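Long-range contacts in beta-galactosidase/beta-glucuronidase (PDB 6MVF), which binds flavin mononucleotide and, as a family 2 glycoside hydrolase, probably cleaves beta-glucuronides: residues N170-D174 against S201-N205; S209-S215 against V256-R262. All coordinates share one frame; numbering follows the deposited sequence.

Interaction 1: N170-D174 against S201-N205; sequences NAHFD and SFVTN. With FMN (flavin mononucleotide), chain G.
Asn170 O is the acceptor for two side chains. Asn205 ND2 reaches it at 3.0 Å with an almost straight N-H (175°), the oxygen lying in the plane of the Asn205 amide although the donor stands well above the carbonyl plane; His172 ND1 adds a weak bond and has Pro169 O as its stronger partner. Beyond this end the backbones pair as antiparallel strands: Thr204 N donates to His172 O at 2.9 Å, the reverse bond from His172 N is weak, and Asp174 N meets Phe202 O at 2.7 Å. Thr204 sets its CB over one face of the imidazole, 4.1 Å from the ring centroid, while its OG1 shares a water with His172 NE2 and Asp174 OD1. This short pairing is an edge of one sheet of the immunoglobulin-like beta-sandwich expected of glycoside hydrolase family 2, and Phe173 turns from it into the sandwich interior, its CD1 4.1 Å from Val203 CG2. At the other end the same pairing becomes a flavin site. With CG anti to the backbone N (chi1 -163°), Asp174 offers OD2 to FMN N3 at 2.9 Å, while OD1 also accepts from Asp176 N. Phe202 lays one ring face against the isoalloxazine, FMN C4A being 3.3 Å above the ring plane and offset toward its rim. With an alanine here that aromatic surface is gone, and the flavin, still bonded through N3, would probably be set free to tilt over the gap. Tyr177 OH binds the cofactor too.

Interaction 2: S209-S215 against V256-R262; sequences SFTVMYS and VVARLQR
The Tyr214 ring has Val212 CG1 over one face, Val257 O at its edge, and Ala258 CB approaching obliquely, 3.9 Å from CE1. Farther along, the Phe210 ring and the Arg262 guanidinium lie 28° apart, with Phe210 CZ 3.7 Å from Arg262 NH2; Ser209 OG, hydrogen-bonded to Asp207, sits at the guanidinium edge, and Phe267 meets the phenyl ring edge-to-face. Val257 CG1 lies over one face of the Arg259 guanidinium, whose NE is salt-bridged to Glu269. Between these groups run two central strands of an antiparallel four-stranded sheet in the family 2 beta-sandwich, joined by paired backbone bonds at Thr211-Gln261, Met213-Arg259 and Ser215-Val257, the shortest being Val257 N to Ser215 O at 2.8 Å. Val212, Tyr214, Ala258 and Leu260 share the inner face, where Leu260 CD1 reaches Phe210 CB at 3.7 Å. On the other face, the bend of Met213 at chi3 (-47°) carries CE back over the Gln261 amide, and SD lies 3.9 Å from Gln261 CG. Met213, Arg259 and Gln261 also pack against the second subunit, on Thr563, Lys562 and Ile493 of that chain. A water joins Ser209 O, Thr211 OG1 and Gln261 O beside the Thr211-Gln261 pair.

Overall arrangement
The centres of the two contacts lie 11 Å apart, interaction 1 in one sheet of the sandwich and interaction 2 in the facing one, the strand 195-204 leading along the chain into 211-217. Phe173 bridges them, its CZ 3.4 Å from Leu260 N, and Ala171 CB packs on Phe210 CE2 at 3.5 Å. A polar tie joins the sheets as well, Ser201 OG probably bonding Tyr214 OH at 2.8 Å. Only interaction 1 touches FMN; the Tyr214 side chain is about 8 Å from that of Phe202 and about 11 Å from FMN, while Lys379, Ile383 and Tyr386, from helix 368-385 and its end, also line the pocket.

Interaction 1: N170-D174 against S201-N205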
loop_
_atom_site.group_PDB
_atom_site.type_symbol
_atom_site.label_atom_id
_atom_site.label_comp_id
_atom_site.label_asym_id
_atom_site.label_seq_id
_atom_site.Cartn_x
_atom_site.Cartn_y
_atom_site.Cartn_z
ATOM N N ASN A 170 9.974 -1.490 33.965
ATOM C CA ASN A 170 9.737 -0.852 35.257
ATOM C C ASN A 170 10.133 0.622 35.232
ATOM O O ASN A 170 9.419 1.471 35.768
ATOM C CB ASN A 170 10.482 -1.608 36.361
ATOM C CG ASN A 170 10.199 -1.045 37.737
ATOM O OD1 ASN A 170 9.055 -1.063 38.201
ATOM N ND2 ASN A 170 11.232 -0.531 38.394
ATOM N N ALA A 171 11.270 0.943 34.631
ATOM C CA ALA A 171 11.644 2.325 34.372
ATOM C C ALA A 171 11.131 2.701 32.984
ATOM O O ALA A 171 11.446 2.026 31.997
ATOM C CB ALA A 171 13.157 2.515 34.474
ATOM N N HIS A 172 10.343 3.773 32.914
ATOM C CA HIS A 172 9.612 4.155 31.715
ATOM C C HIS A 172 9.132 5.587 31.886
ATOM O O HIS A 172 8.925 6.053 33.007
ATOM C CB HIS A 172 8.414 3.222 31.456
ATOM C CG HIS A 172 7.339 3.306 32.500
ATOM N ND1 HIS A 172 7.253 2.424 33.558
ATOM C CD2 HIS A 172 6.293 4.157 32.640
ATOM C CE1 HIS A 172 6.208 2.732 34.306
ATOM N NE2 HIS A 172 5.603 3.777 33.765
ATOM N N PHE A 173 8.924 6.268 30.759
ATOM C CA PHE A 173 8.359 7.612 30.783
ATOM C C PHE A 173 6.935 7.611 31.345
ATOM O O PHE A 173 6.131 6.707 31.069
ATOM C CB PHE A 173 8.366 8.223 29.379
ATOM C CG PHE A 173 9.740 8.433 28.798
ATOM C CD1 PHE A 173 10.554 9.470 29.258
ATOM C CD2 PHE A 173 10.199 7.625 27.750
ATOM C CE1 PHE A 173 11.808 9.675 28.728
ATOM C CE2 PHE A 173 11.450 7.832 27.193
ATOM C CZ PHE A 173 12.262 8.856 27.684
ATOM N N ASP A 174 6.616 8.682 32.082
ATOM C CA ASP A 174 5.424 8.761 32.923
ATOM C C ASP A 174 4.150 8.568 32.115
ATOM O O ASP A 174 3.901 9.289 31.143
ATOM C CB ASP A 174 5.401 10.114 33.647
ATOM C CG ASP A 174 4.448 10.143 34.853
ATOM O OD1 ASP A 174 3.655 9.198 35.038
ATOM O OD2 ASP A 174 4.497 11.120 35.633
ATOM N N SER A 201 11.040 15.913 30.079
ATOM C CA SER A 201 10.360 14.627 30.114
ATOM C C SER A 201 10.300 14.145 31.560
ATOM O O SER A 201 10.949 14.699 32.452
ATOM C CB SER A 201 11.055 13.597 29.219
ATOM O OG SER A 201 12.389 13.357 29.645
ATOM N N PHE A 202 9.508 13.104 31.794
ATOM C CA PHE A 202 9.195 12.671 33.151
ATOM C C PHE A 202 9.323 11.163 33.224
ATOM O O PHE A 202 8.626 10.442 32.505
ATOM C CB PHE A 202 7.794 13.125 33.554
ATOM C CG PHE A 202 7.600 14.603 33.421
ATOM C CD1 PHE A 202 7.979 15.458 34.444
ATOM C CD2 PHE A 202 7.074 15.145 32.258
ATOM C CE1 PHE A 202 7.827 16.825 34.319
ATOM C CE2 PHE A 202 6.908 16.510 32.128
ATOM C CZ PHE A 202 7.289 17.352 33.160
ATOM N N VAL A 203 10.208 10.687 34.093
ATOM C CA VAL A 203 10.548 9.275 34.166
ATOM C C VAL A 203 10.005 8.707 35.472
ATOM O O VAL A 203 10.284 9.233 36.557
ATOM C CB VAL A 203 12.062 9.059 34.040
ATOM C CG1 VAL A 203 12.380 7.562 33.945
ATOM C CG2 VAL A 203 12.600 9.827 32.815
ATOM N N THR A 204 9.207 7.648 35.354
ATOM C CA THR A 204 8.790 6.832 36.484
ATOM C C THR A 204 9.910 5.861 36.822
ATOM O O THR A 204 10.432 5.171 35.941
ATOM C CB THR A 204 7.501 6.063 36.145
ATOM O OG1 THR A 204 6.452 6.988 35.830
ATOM C CG2 THR A 204 7.059 5.140 37.299
ATOM N N ASN A 205 10.277 5.815 38.091
ATOM C CA ASN A 205 11.403 5.040 38.602
ATOM C C ASN A 205 12.730 5.372 37.935
ATOM O O ASN A 205 13.426 4.460 37.472
ATOM C CB ASN A 205 11.119 3.549 38.451
ATOM C CG ASN A 205 9.907 3.126 39.217
ATOM O OD1 ASN A 205 9.747 3.491 40.390
ATOM N ND2 ASN A 205 9.025 2.375 38.565
HETATM N N1 FMN G . 4.605 15.876 35.963
HETATM C C2 FMN G . 4.732 14.549 35.883
HETATM O O2 FMN G . 5.076 13.879 36.859
HETATM N N3 FMN G . 4.483 13.874 34.783
HETATM C C4 FMN G . 4.114 14.439 33.676
HETATM O O4 FMN G . 3.885 13.804 32.659
HETATM C C4A FMN G . 3.974 15.854 33.681
HETATM N N5 FMN G . 3.588 16.423 32.575
HETATM C C5A FMN G . 3.435 17.730 32.507
HETATM C C6 FMN G . 3.035 18.294 31.324
HETATM C C7 FMN G . 2.880 19.631 31.229
HETATM C C7M FMN G . 2.443 20.230 29.950
HETATM C C8 FMN G . 3.118 20.466 32.400
HETATM C C8M FMN G . 2.931 21.939 32.309
HETATM C C9 FMN G . 3.523 19.893 33.585
HETATM C C9A FMN G . 3.700 18.547 33.685
HETATM N N10 FMN G . 4.077 17.964 34.885
HETATM C C10 FMN G . 4.236 16.580 34.907
HETATM C "C1'" FMN G . 4.353 18.869 35.992
HETATM C "C2'" FMN G . 3.532 18.891 37.259
HETATM O "O2'" FMN G . 2.507 19.789 36.918
HETATM C "C3'" FMN G . 4.256 19.523 38.428
HETATM O "O3'" FMN G . 5.645 19.513 38.182
HETATM C "C4'" FMN G . 4.086 18.796 39.742
HETATM O "O4'" FMN G . 4.204 17.412 39.448
HETATM C "C5'" FMN G . 2.782 19.111 40.478
HETATM O "O5'" FMN G . 1.790 18.134 40.218
HETATM P P FMN G . 0.250 18.330 40.536
HETATM O O1P FMN G . -0.174 16.950 40.842
HETATM O O2P FMN G . 0.210 19.300 41.681
HETATM O O3P FMN G . -0.441 18.907 39.348
HETATM O O HOH W 1 4.106 6.016 34.734
#

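Interaction 2: S209-S215 against V256-R262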
loop_
_atom_site.group_PDB
_atom_site.type_symbol
_atom_site.label_atom_id
_atom_site.label_comp_id
_atom_site.label_asym_id
_atom_site.label_seq_id
_atom_site.Cartn_x
_atom_site.Cartn_y
_atom_site.Cartn_z
ATOM N N SER A 209 21.602 4.787 36.609
ATOM C CA SER A 209 21.989 4.036 35.418
ATOM C C SER A 209 21.167 4.395 34.184
ATOM O O SER A 209 21.487 3.915 33.087
ATOM C CB SER A 209 21.882 2.529 35.677
ATOM O OG SER A 209 20.538 2.101 35.855
ATOM N N PHE A 210 20.122 5.212 34.327
ATOM C CA PHE A 210 19.294 5.619 33.200
ATOM C C PHE A 210 19.603 7.059 32.790
ATOM O O PHE A 210 19.740 7.944 33.637
ATOM C CB PHE A 210 17.817 5.472 33.549
ATOM C CG PHE A 210 17.356 4.044 33.656
ATOM C CD1 PHE A 210 17.215 3.256 32.508
ATOM C CD2 PHE A 210 17.043 3.494 34.889
ATOM C CE1 PHE A 210 16.787 1.939 32.591
ATOM C CE2 PHE A 210 16.613 2.172 34.986
ATOM C CZ PHE A 210 16.486 1.389 33.834
ATOM N N THR A 211 19.738 7.289 31.487
ATOM C CA THR A 211 19.798 8.630 30.923
ATOM C C THR A 211 18.613 8.856 29.982
ATOM O O THR A 211 17.920 7.926 29.571
ATOM C CB THR A 211 21.109 8.865 30.155
ATOM O OG1 THR A 211 21.319 7.786 29.244
ATOM C CG2 THR A 211 22.298 8.991 31.080
ATOM N N VAL A 212 18.385 10.114 29.632
ATOM C CA VAL A 212 17.433 10.478 28.594
ATOM C C VAL A 212 18.207 11.122 27.442
ATOM O O VAL A 212 18.839 12.173 27.614
ATOM C CB VAL A 212 16.338 11.413 29.130
ATOM C CG1 VAL A 212 15.445 11.894 27.983
ATOM C CG2 VAL A 212 15.505 10.700 30.196
ATOM N N MET A 213 18.172 10.478 26.273
ATOM C CA MET A 213 18.861 10.965 25.083
ATOM C C MET A 213 17.819 11.608 24.181
ATOM O O MET A 213 16.909 10.935 23.693
ATOM C CB MET A 213 19.601 9.841 24.365
ATOM C CG MET A 213 20.589 9.084 25.258
ATOM S SD MET A 213 21.535 7.838 24.352
ATOM C CE MET A 213 20.200 7.046 23.447
ATOM N N TYR A 214 17.943 12.915 23.993
ATOM C CA TYR A 214 17.026 13.703 23.191
ATOM C C TYR A 214 17.586 13.879 21.795
ATOM O O TYR A 214 18.762 14.202 21.630
ATOM C CB TYR A 214 16.821 15.081 23.803
ATOM C CG TYR A 214 16.133 15.115 25.144
ATOM C CD1 TYR A 214 14.797 14.779 25.260
ATOM C CD2 TYR A 214 16.809 15.537 26.286
ATOM C CE1 TYR A 214 14.158 14.840 26.469
ATOM C CE2 TYR A 214 16.173 15.596 27.508
ATOM C CZ TYR A 214 14.841 15.254 27.587
ATOM O OH TYR A 214 14.182 15.301 28.788
ATOM N N SER A 215 16.736 13.697 20.796
ATOM C CA SER A 215 17.117 13.875 19.408
ATOM C C SER A 215 16.021 14.656 18.695
ATOM O O SER A 215 14.836 14.382 18.889
ATOM C CB SER A 215 17.344 12.519 18.736
ATOM O OG SER A 215 17.409 12.656 17.323
ATOM N N VAL A 256 10.626 15.729 18.107
ATOM C CA VAL A 256 11.461 15.527 19.283
ATOM C C VAL A 256 11.289 14.084 19.734
ATOM O O VAL A 256 10.170 13.628 19.970
ATOM C CB VAL A 256 11.105 16.516 20.402
ATOM C CG1 VAL A 256 12.014 16.311 21.604
ATOM C CG2 VAL A 256 11.213 17.952 19.884
ATOM N N VAL A 257 12.395 13.353 19.816
ATOM C CA VAL A 257 12.412 11.963 20.241
ATOM C C VAL A 257 13.133 11.902 21.577
ATOM O O VAL A 257 14.154 12.575 21.761
ATOM C CB VAL A 257 13.111 11.084 19.186
ATOM C CG1 VAL A 257 13.204 9.630 19.666
ATOM C CG2 VAL A 257 12.379 11.199 17.833
ATOM N N ALA A 258 12.597 11.124 22.519
ATOM C CA ALA A 258 13.229 10.977 23.826
ATOM C C ALA A 258 13.370 9.502 24.139
ATOM O O ALA A 258 12.385 8.763 24.068
ATOM C CB ALA A 258 12.435 11.683 24.943
ATOM N N ARG A 259 14.583 9.085 24.503
ATOM C CA ARG A 259 14.900 7.682 24.742
ATOM C C ARG A 259 15.469 7.510 26.137
ATOM O O ARG A 259 16.512 8.092 26.450
ATOM C CB ARG A 259 15.907 7.155 23.728
ATOM C CG ARG A 259 15.282 6.645 22.474
ATOM C CD ARG A 259 16.293 5.877 21.626
ATOM N NE ARG A 259 15.746 5.703 20.288
ATOM C CZ ARG A 259 15.970 6.539 19.278
ATOM N NH1 ARG A 259 16.766 7.589 19.460
ATOM N NH2 ARG A 259 15.416 6.315 18.084
ATOM N N LEU A 260 14.804 6.679 26.946
ATOM C CA LEU A 260 15.326 6.252 28.236
ATOM C C LEU A 260 16.311 5.092 28.034
ATOM O O LEU A 260 15.926 4.003 27.587
ATOM C CB LEU A 260 14.171 5.854 29.151
ATOM C CG LEU A 260 14.534 5.567 30.616
ATOM C CD1 LEU A 260 15.111 6.801 31.325
ATOM C CD2 LEU A 260 13.324 5.027 31.341
ATOM N N GLN A 261 17.572 5.322 28.388
ATOM C CA GLN A 261 18.700 4.499 27.966
ATOM C C GLN A 261 19.413 3.904 29.172
ATOM O O GLN A 261 19.698 4.611 30.145
ATOM C CB GLN A 261 19.704 5.358 27.155
ATOM C CG GLN A 261 20.910 4.626 26.556
ATOM C CD GLN A 261 20.584 3.894 25.237
ATOM O OE1 GLN A 261 19.484 4.020 24.672
ATOM N NE2 GLN A 261 21.547 3.123 24.754
ATOM N N ARG A 262 19.738 2.619 29.108
ATOM C CA ARG A 262 20.684 2.027 30.049
ATOM C C ARG A 262 21.777 1.294 29.283
ATOM O O ARG A 262 21.479 0.433 28.454
ATOM C CB ARG A 262 19.996 1.069 31.024
ATOM C CG ARG A 262 20.967 0.571 32.070
ATOM C CD ARG A 262 20.577 -0.760 32.591
ATOM N NE ARG A 262 19.771 -0.627 33.793
ATOM C CZ ARG A 262 19.052 -1.620 34.301
ATOM N NH1 ARG A 262 19.042 -2.807 33.689
ATOM N NH2 ARG A 262 18.340 -1.420 35.409
HETATM O O HOH W 2 22.289 5.392 30.719
#